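Local atomic coordinates of phosphotriesterase homology protein (Escherichia coli, PDB entry 1BF6), a protein that hydrolyses phosphorylated glyceryl acetates, as well as aromatic acetates and propionates, using two zinc ions per subunit. Residues A78-Y83 with Q102-E107; I121-G126 with P153-T158. One frame throughout, in Å; residues are numbered along the deposited sequence.

Contact 1: residues A78-Y83 with Q102-E107; sequences ACTGYY and QEMVDE
Glu-107 reaches from helix 97-109 to the end of strand 75-80 and meets Thr-80 along its length. Its CB lies 3.5 Å from Thr-80 OG1; with CG anti to the carbonyl carbon (chi1 -74°), the extended chain passes that hydroxyl at CG and CD. At the tip, OE1 accepts a hydrogen bond of 2.6 Å from Thr-80 OG1 through its anti lone pair, while OE2 forms a salt bridge with Arg-60. A water joins OE1 to Gly-81 N, so OE1 grips the Thr-80 hydroxyl directly and reaches the backbone through the water. Thr-80 OG1, anti to its own backbone N, also sits 3.4 Å from Met-104 CA. Met-104 lays its SD 4.0 Å from Gly-81 CA. One turn back, the extended Glu-103 brings OE1 to the rim of the Tyr-82 ring, in its plane, and accepts a 2.6 Å bond from Tyr-82 OH through the syn lone pair; carboxylate and ring stand 76° apart. A second water, over one Tyr-82 ring face near its rim, probably bridges Glu-103 OE2 and Gly-81 O. Tyr-82 OH also bonds His-91; a leucine here lacks that shared hydroxyl and would probably loosen the segment after the strand. Strand 78-80 and helix 102-107 run nearly antiparallel (160°), a strand and an outer helix of the TIM barrel; Met-104 and Tyr-82 also pack on helix 134-150, and Met-104 touches Ile-122 of the next strand.

Contact 2: residues I121-G126 with P153-T158; sequences IIAEIG and PISTHT. With ZN (zinc ion), chain D; ZN (zinc ion), chain C.
Glu-124 and His-157 cross obliquely beside two zinc ions, carboxylate and imidazole planes 55° apart. Glu-124 CG takes the crowded position between backbone N and carbonyl carbon (chi1 60°), which helps bring the carboxylate to the edge of the His-157 ring, OE1 near the ring plane and 2.9 Å from His-157 CB. One zinc is bound by Glu-124 OE1 at 2.2 Å and by His-157 ND1 at 2.3 Å, and His-185 completes its protein ligands; the other takes Glu-124 OE2 at 2.4 Å together with His-11, His-13 and Asp-242. His-157 NE2 is hydrogen-bonded to Ser-159, which should help fix the ring's rotation. Beneath the metals, strands 122-126 and 154-157 pair in parallel, linked by four backbone hydrogen bonds, the straightest from Ile-122 N to Pro-153 O. A beta bulge shifts the register between Ile-122 and Ile-125, and the cis peptide before Glu-124 falls within it; Ser-155 O meets Ile-125 N and both Ala-123 CA and Glu-124 CA. On the face turned to helix 134-150, Ile-122 and Ile-154 lie side by side, pointing the same way, whereas Ile-125 crosses Ile-154 obliquely, its CD1 pressed to 3.4 Å from Ile-154 CG2. The bridging carboxylate stands where phosphotriesterase itself uses a carboxylated lysine. Shared between two cations, the carboxylate is probably kept fully ionised, and a histidine coordinating through ND1 and tethered through NE2 is likely to stay neutral.

Following the chain from the N terminus, past strands 7-12 and 47-52, strand 75-80 opens contact 1, which closes when the chain returns along helix 97-109. The chain then enters strand 122-126, and contact 2 closes the next step, the right-handed beta-alpha-beta crossover through helix 134-150 to strand 154-157. The two closures follow in series, neither nesting nor crossing, as in successive units of a TIM barrel. Their centres lie about 10 Å apart, and they meet along the seam between 78-83 and 121-126, where Thr-80 O faces Ala-123 N at 2.8 Å and Tyr-83 O faces Gly-126 N at 2.7 Å, probably hydrogen bonds. Contact 1 thus joins barrel wall to outer helix; contact 2 carries the wall onward to the zinc site.

Contact 1: residues A78-Y83 with Q102-E107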
ATOM      1  N   ALA A  78      -7.674   2.867  -6.710  1.00  9.22           N
ATOM      2  CA  ALA A  78      -6.719   3.963  -6.885  1.00 10.53           C
ATOM      3  C   ALA A  78      -6.569   4.823  -5.618  1.00 10.62           C
ATOM      4  O   ALA A  78      -7.420   4.783  -4.727  1.00 10.64           O
ATOM      5  CB  ALA A  78      -7.142   4.822  -8.075  1.00  8.82           C
ATOM      6  N   CYS A  79      -5.482   5.591  -5.530  1.00  9.32           N
ATOM      7  CA  CYS A  79      -5.249   6.438  -4.355  1.00  7.81           C
ATOM      8  C   CYS A  79      -5.040   7.925  -4.665  1.00  8.05           C
ATOM      9  O   CYS A  79      -4.950   8.338  -5.828  1.00  6.86           O
ATOM     10  CB  CYS A  79      -4.036   5.936  -3.571  1.00  9.30           C
ATOM     11  SG  CYS A  79      -2.422   6.228  -4.383  1.00  8.19           S
ATOM     12  N   THR A  80      -5.004   8.719  -3.599  1.00  9.35           N
ATOM     13  CA  THR A  80      -4.752  10.163  -3.687  1.00  8.47           C
ATOM     14  C   THR A  80      -3.845  10.547  -2.523  1.00  7.46           C
ATOM     15  O   THR A  80      -3.969  10.001  -1.420  1.00  5.91           O
ATOM     16  CB  THR A  80      -6.059  11.030  -3.624  1.00 10.80           C
ATOM     17  OG1 THR A  80      -5.692  12.419  -3.695  1.00  8.62           O
ATOM     18  CG2 THR A  80      -6.831  10.798  -2.326  1.00  5.26           C
ATOM     19  N   GLY A  81      -2.901  11.457  -2.770  1.00  5.98           N
ATOM     20  CA  GLY A  81      -2.017  11.890  -1.699  1.00  6.63           C
ATOM     21  C   GLY A  81      -0.685  12.424  -2.189  1.00  6.75           C
ATOM     22  O   GLY A  81      -0.543  12.777  -3.361  1.00  8.02           O
ATOM     23  N   TYR A  82       0.258  12.551  -1.266  1.00  7.77           N
ATOM     24  CA  TYR A  82       1.615  13.004  -1.571  1.00  8.78           C
ATOM     25  C   TYR A  82       2.570  12.003  -0.921  1.00  9.41           C
ATOM     26  O   TYR A  82       2.333  11.530   0.198  1.00  7.70           O
ATOM     27  CB  TYR A  82       1.854  14.443  -1.094  1.00  8.00           C
ATOM     28  CG  TYR A  82       1.255  15.472  -2.040  1.00 10.16           C
ATOM     29  CD1 TYR A  82      -0.072  15.896  -1.899  1.00  7.99           C
ATOM     30  CD2 TYR A  82       2.006  15.995  -3.103  1.00  8.64           C
ATOM     31  CE1 TYR A  82      -0.637  16.804  -2.793  1.00  9.33           C
ATOM     32  CE2 TYR A  82       1.452  16.909  -4.002  1.00  8.08           C
ATOM     33  CZ  TYR A  82       0.128  17.308  -3.845  1.00 10.12           C
ATOM     34  OH  TYR A  82      -0.440  18.168  -4.762  1.00 11.22           O
ATOM     35  N   TYR A  83       3.651  11.697  -1.634  1.00  8.25           N
ATOM     36  CA  TYR A  83       4.632  10.687  -1.234  1.00  8.01           C
ATOM     37  C   TYR A  83       5.516  10.922  -0.005  1.00  8.14           C
ATOM     38  O   TYR A  83       5.179  10.484   1.088  1.00  8.18           O
ATOM     39  CB  TYR A  83       5.453  10.326  -2.471  1.00  9.79           C
ATOM     40  CG  TYR A  83       6.277   9.060  -2.369  1.00 11.04           C
ATOM     41  CD1 TYR A  83       5.924   8.032  -1.501  1.00 11.05           C
ATOM     42  CD2 TYR A  83       7.422   8.906  -3.150  1.00 12.49           C
ATOM     43  CE1 TYR A  83       6.697   6.881  -1.410  1.00 14.23           C
ATOM     44  CE2 TYR A  83       8.195   7.767  -3.074  1.00 14.76           C
ATOM     45  CZ  TYR A  83       7.835   6.759  -2.201  1.00 14.24           C
ATOM     46  OH  TYR A  83       8.646   5.654  -2.110  1.00 17.72           O
ATOM     47  N   GLN A 102      -8.170  19.711   0.142  1.00  8.30           N
ATOM     48  CA  GLN A 102      -9.213  19.871  -0.869  1.00  8.04           C
ATOM     49  C   GLN A 102      -8.907  19.027  -2.103  1.00  9.59           C
ATOM     50  O   GLN A 102      -9.812  18.456  -2.714  1.00  7.98           O
ATOM     51  CB  GLN A 102      -9.342  21.337  -1.291  1.00 12.04           C
ATOM     52  CG  GLN A 102      -9.918  22.265  -0.236  1.00 10.80           C
ATOM     53  CD  GLN A 102      -9.863  23.722  -0.668  1.00 15.93           C
ATOM     54  OE1 GLN A 102      -9.074  24.100  -1.544  1.00 13.19           O
ATOM     55  NE2 GLN A 102     -10.719  24.545  -0.077  1.00 13.22           N
ATOM     56  N   GLU A 103      -7.638  19.013  -2.506  1.00  8.68           N
ATOM     57  CA  GLU A 103      -7.214  18.239  -3.666  1.00  8.18           C
ATOM     58  C   GLU A 103      -7.512  16.759  -3.445  1.00  6.16           C
ATOM     59  O   GLU A 103      -8.071  16.103  -4.319  1.00  6.35           O
ATOM     60  CB  GLU A 103      -5.712  18.421  -3.910  1.00  7.71           C
ATOM     61  CG  GLU A 103      -5.172  17.611  -5.110  1.00  9.80           C
ATOM     62  CD  GLU A 103      -3.653  17.697  -5.257  1.00  9.17           C
ATOM     63  OE1 GLU A 103      -3.005  18.358  -4.424  1.00  7.24           O
ATOM     64  OE2 GLU A 103      -3.112  17.081  -6.199  1.00 11.09           O
ATOM     65  N   MET A 104      -7.144  16.247  -2.273  1.00  7.83           N
ATOM     66  CA  MET A 104      -7.376  14.836  -1.955  1.00  7.70           C
ATOM     67  C   MET A 104      -8.874  14.519  -1.939  1.00  8.87           C
ATOM     68  O   MET A 104      -9.304  13.533  -2.526  1.00  7.32           O
ATOM     69  CB  MET A 104      -6.702  14.465  -0.635  1.00  8.39           C
ATOM     70  CG  MET A 104      -5.169  14.481  -0.714  1.00  8.79           C
ATOM     71  SD  MET A 104      -4.365  13.952   0.788  1.00 15.10           S
ATOM     72  CE  MET A 104      -3.627  15.429   1.395  1.00 17.46           C
ATOM     73  N   VAL A 105      -9.675  15.404  -1.341  1.00  8.53           N
ATOM     74  CA  VAL A 105     -11.127  15.213  -1.300  1.00  6.27           C
ATOM     75  C   VAL A 105     -11.738  15.163  -2.710  1.00  6.24           C
ATOM     76  O   VAL A 105     -12.571  14.301  -2.985  1.00  5.75           O
ATOM     77  CB  VAL A 105     -11.839  16.327  -0.440  1.00  4.94           C
ATOM     78  CG1 VAL A 105     -13.359  16.243  -0.616  1.00  5.11           C
ATOM     79  CG2 VAL A 105     -11.461  16.187   1.031  1.00  5.22           C
ATOM     80  N   ASP A 106     -11.307  16.046  -3.619  1.00  3.76           N
ATOM     81  CA  ASP A 106     -11.844  16.058  -4.975  1.00  4.05           C
ATOM     82  C   ASP A 106     -11.404  14.838  -5.792  1.00  5.00           C
ATOM     83  O   ASP A 106     -12.095  14.427  -6.718  1.00  5.82           O
ATOM     84  CB  ASP A 106     -11.446  17.331  -5.719  1.00  7.31           C
ATOM     85  CG  ASP A 106     -12.116  18.591  -5.158  1.00 10.90           C
ATOM     86  OD1 ASP A 106     -12.976  18.506  -4.252  1.00  9.61           O
ATOM     87  OD2 ASP A 106     -11.753  19.683  -5.632  1.00 12.32           O
ATOM     88  N   GLU A 107     -10.226  14.311  -5.496  1.00  5.91           N
ATOM     89  CA  GLU A 107      -9.750  13.138  -6.218  1.00  7.11           C
ATOM     90  C   GLU A 107     -10.595  11.932  -5.806  1.00  7.34           C
ATOM     91  O   GLU A 107     -10.843  11.037  -6.617  1.00  8.31           O
ATOM     92  CB  GLU A 107      -8.255  12.909  -5.983  1.00  6.44           C
ATOM     93  CG  GLU A 107      -7.383  13.920  -6.755  1.00  8.57           C
ATOM     94  CD  GLU A 107      -5.997  13.386  -7.131  1.00  6.68           C
ATOM     95  OE1 GLU A 107      -5.360  12.697  -6.309  1.00  8.81           O
ATOM     96  OE2 GLU A 107      -5.544  13.694  -8.250  1.00  8.66           O
TER
HETATM   97  O   HOH W   1      -2.676  12.327  -5.649  1.00  5.15           O
HETATM   98  O   HOH W   2      -1.395  14.922  -5.408  1.00  8.26           O

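Contact 2: residues I121-G126 with P153-T158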
ATOM      1  N   ILE A 121      -8.768   5.596  -1.621  1.00  6.36           N
ATOM      2  CA  ILE A 121      -7.968   5.616  -0.397  1.00  6.95           C
ATOM      3  C   ILE A 121      -6.966   6.779  -0.475  1.00  5.93           C
ATOM      4  O   ILE A 121      -6.629   7.226  -1.572  1.00  8.06           O
ATOM      5  CB  ILE A 121      -7.199   4.240  -0.219  1.00  7.47           C
ATOM      6  CG1 ILE A 121      -6.593   4.109   1.176  1.00  9.16           C
ATOM      7  CG2 ILE A 121      -6.106   4.089  -1.282  1.00  8.37           C
ATOM      8  CD1 ILE A 121      -6.144   2.680   1.517  1.00 10.91           C
ATOM      9  N   ILE A 122      -6.591   7.318   0.681  1.00  6.99           N
ATOM     10  CA  ILE A 122      -5.613   8.417   0.778  1.00  7.79           C
ATOM     11  C   ILE A 122      -4.329   7.648   1.011  1.00  6.42           C
ATOM     12  O   ILE A 122      -4.084   7.119   2.102  1.00  6.76           O
ATOM     13  CB  ILE A 122      -5.904   9.338   1.976  1.00  7.88           C
ATOM     14  CG1 ILE A 122      -7.259  10.032   1.787  1.00  8.59           C
ATOM     15  CG2 ILE A 122      -4.748  10.328   2.176  1.00  5.51           C
ATOM     16  CD1 ILE A 122      -7.888  10.453   3.079  1.00  6.91           C
ATOM     17  N   ALA A 123      -3.460   7.651   0.010  1.00  6.94           N
ATOM     18  CA  ALA A 123      -2.271   6.798   0.137  1.00  8.40           C
ATOM     19  C   ALA A 123      -1.223   7.120  -0.935  1.00  9.27           C
ATOM     20  O   ALA A 123      -1.611   7.795  -1.861  1.00  7.72           O
ATOM     21  CB  ALA A 123      -2.735   5.361  -0.192  1.00  8.19           C
ATOM     22  N   GLU A 124      -0.052   6.510  -1.121  1.00  7.72           N
ATOM     23  CA  GLU A 124       0.767   6.139  -0.053  1.00  7.79           C
ATOM     24  C   GLU A 124       1.395   7.373   0.607  1.00 10.45           C
ATOM     25  O   GLU A 124       2.089   8.068  -0.144  1.00 10.06           O
ATOM     26  CB  GLU A 124       1.824   5.006  -0.138  1.00  7.73           C
ATOM     27  CG  GLU A 124       2.895   5.267  -1.218  1.00  7.70           C
ATOM     28  CD  GLU A 124       3.870   4.028  -1.158  1.00  6.55           C
ATOM     29  OE1 GLU A 124       4.285   4.088  -0.038  1.00  9.06           O
ATOM     30  OE2 GLU A 124       3.799   3.624  -2.297  1.00  4.46           O
ATOM     31  N   ILE A 125       0.966   7.746   1.807  1.00 10.62           N
ATOM     32  CA  ILE A 125       1.526   8.936   2.417  1.00 10.69           C
ATOM     33  C   ILE A 125       2.683   8.543   3.303  1.00 10.56           C
ATOM     34  O   ILE A 125       2.532   7.783   4.262  1.00 10.44           O
ATOM     35  CB  ILE A 125       0.430   9.811   3.098  1.00 11.31           C
ATOM     36  CG1 ILE A 125      -0.227   9.086   4.258  1.00 13.44           C
ATOM     37  CG2 ILE A 125      -0.671  10.157   2.062  1.00 12.67           C
ATOM     38  CD1 ILE A 125      -1.182   9.986   5.054  1.00 15.11           C
ATOM     39  N   GLY A 126       3.869   9.008   2.926  1.00  9.34           N
ATOM     40  CA  GLY A 126       5.045   8.630   3.674  1.00  8.85           C
ATOM     41  C   GLY A 126       5.844   9.643   4.456  1.00 10.39           C
ATOM     42  O   GLY A 126       5.629  10.860   4.397  1.00  8.45           O
ATOM     43  N   PRO A 153     -10.133   5.519   4.105  1.00  6.27           N
ATOM     44  CA  PRO A 153      -8.964   5.187   4.920  1.00  6.17           C
ATOM     45  C   PRO A 153      -7.627   5.763   4.440  1.00  3.96           C
ATOM     46  O   PRO A 153      -7.501   6.257   3.315  1.00  6.80           O
ATOM     47  CB  PRO A 153      -8.984   3.649   4.926  1.00  8.12           C
ATOM     48  CG  PRO A 153      -9.503   3.320   3.612  1.00  6.17           C
ATOM     49  CD  PRO A 153     -10.640   4.322   3.409  1.00  9.43           C
ATOM     50  N   ILE A 154      -6.667   5.769   5.348  1.00  5.25           N
ATOM     51  CA  ILE A 154      -5.318   6.270   5.088  1.00  5.67           C
ATOM     52  C   ILE A 154      -4.337   5.090   5.096  1.00  6.71           C
ATOM     53  O   ILE A 154      -4.354   4.264   6.008  1.00  7.72           O
ATOM     54  CB  ILE A 154      -4.921   7.298   6.180  1.00  7.92           C
ATOM     55  CG1 ILE A 154      -5.810   8.542   6.050  1.00  5.90           C
ATOM     56  CG2 ILE A 154      -3.424   7.625   6.129  1.00  4.27           C
ATOM     57  CD1 ILE A 154      -5.717   9.484   7.229  1.00  8.45           C
ATOM     58  N   SER A 155      -3.484   5.031   4.078  1.00  7.31           N
ATOM     59  CA  SER A 155      -2.480   3.974   3.941  1.00  7.60           C
ATOM     60  C   SER A 155      -1.116   4.657   3.830  1.00  6.40           C
ATOM     61  O   SER A 155      -0.893   5.455   2.922  1.00  7.92           O
ATOM     62  CB  SER A 155      -2.780   3.138   2.698  1.00  8.27           C
ATOM     63  OG  SER A 155      -1.830   2.097   2.554  1.00  7.94           O
ATOM     64  N   THR A 156      -0.205   4.321   4.734  1.00  6.40           N
ATOM     65  CA  THR A 156       1.099   4.981   4.774  1.00  8.34           C
ATOM     66  C   THR A 156       2.335   4.247   4.233  1.00  9.51           C
ATOM     67  O   THR A 156       2.283   3.061   3.916  1.00  8.72           O
ATOM     68  CB  THR A 156       1.426   5.418   6.221  1.00  6.88           C
ATOM     69  OG1 THR A 156       1.965   4.307   6.944  1.00  6.05           O
ATOM     70  CG2 THR A 156       0.160   5.937   6.953  1.00  8.22           C
ATOM     71  N   HIS A 157       3.442   4.991   4.162  1.00  9.55           N
ATOM     72  CA  HIS A 157       4.761   4.490   3.750  1.00 10.70           C
ATOM     73  C   HIS A 157       5.716   4.798   4.894  1.00 10.89           C
ATOM     74  O   HIS A 157       5.859   5.965   5.281  1.00 11.93           O
ATOM     75  CB  HIS A 157       5.288   5.217   2.486  1.00 10.86           C
ATOM     76  CG  HIS A 157       6.782   5.105   2.269  1.00 10.65           C
ATOM     77  ND1 HIS A 157       7.310   4.373   1.230  1.00 12.80           N
ATOM     78  CD2 HIS A 157       7.795   5.728   2.924  1.00 12.31           C
ATOM     79  CE1 HIS A 157       8.615   4.564   1.270  1.00  8.60           C
ATOM     80  NE2 HIS A 157       8.961   5.375   2.276  1.00 13.40           N
ATOM     81  N   THR A 158       6.307   3.770   5.496  1.00  9.70           N
ATOM     82  CA  THR A 158       7.314   4.016   6.513  1.00 10.39           C
ATOM     83  C   THR A 158       8.622   3.676   5.793  1.00 10.97           C
ATOM     84  O   THR A 158       8.686   2.703   5.031  1.00  9.95           O
ATOM     85  CB  THR A 158       7.185   3.151   7.813  1.00 10.84           C
ATOM     86  OG1 THR A 158       7.267   1.753   7.504  1.00 12.39           O
ATOM     87  CG2 THR A 158       5.899   3.471   8.565  1.00 11.05           C
TER
HETATM   88 ZN    ZN D 293       6.120   2.875   0.002  1.00 15.00          ZN
HETATM   89 ZN    ZN C   1       4.748   1.485  -2.719  1.00 12.00          ZN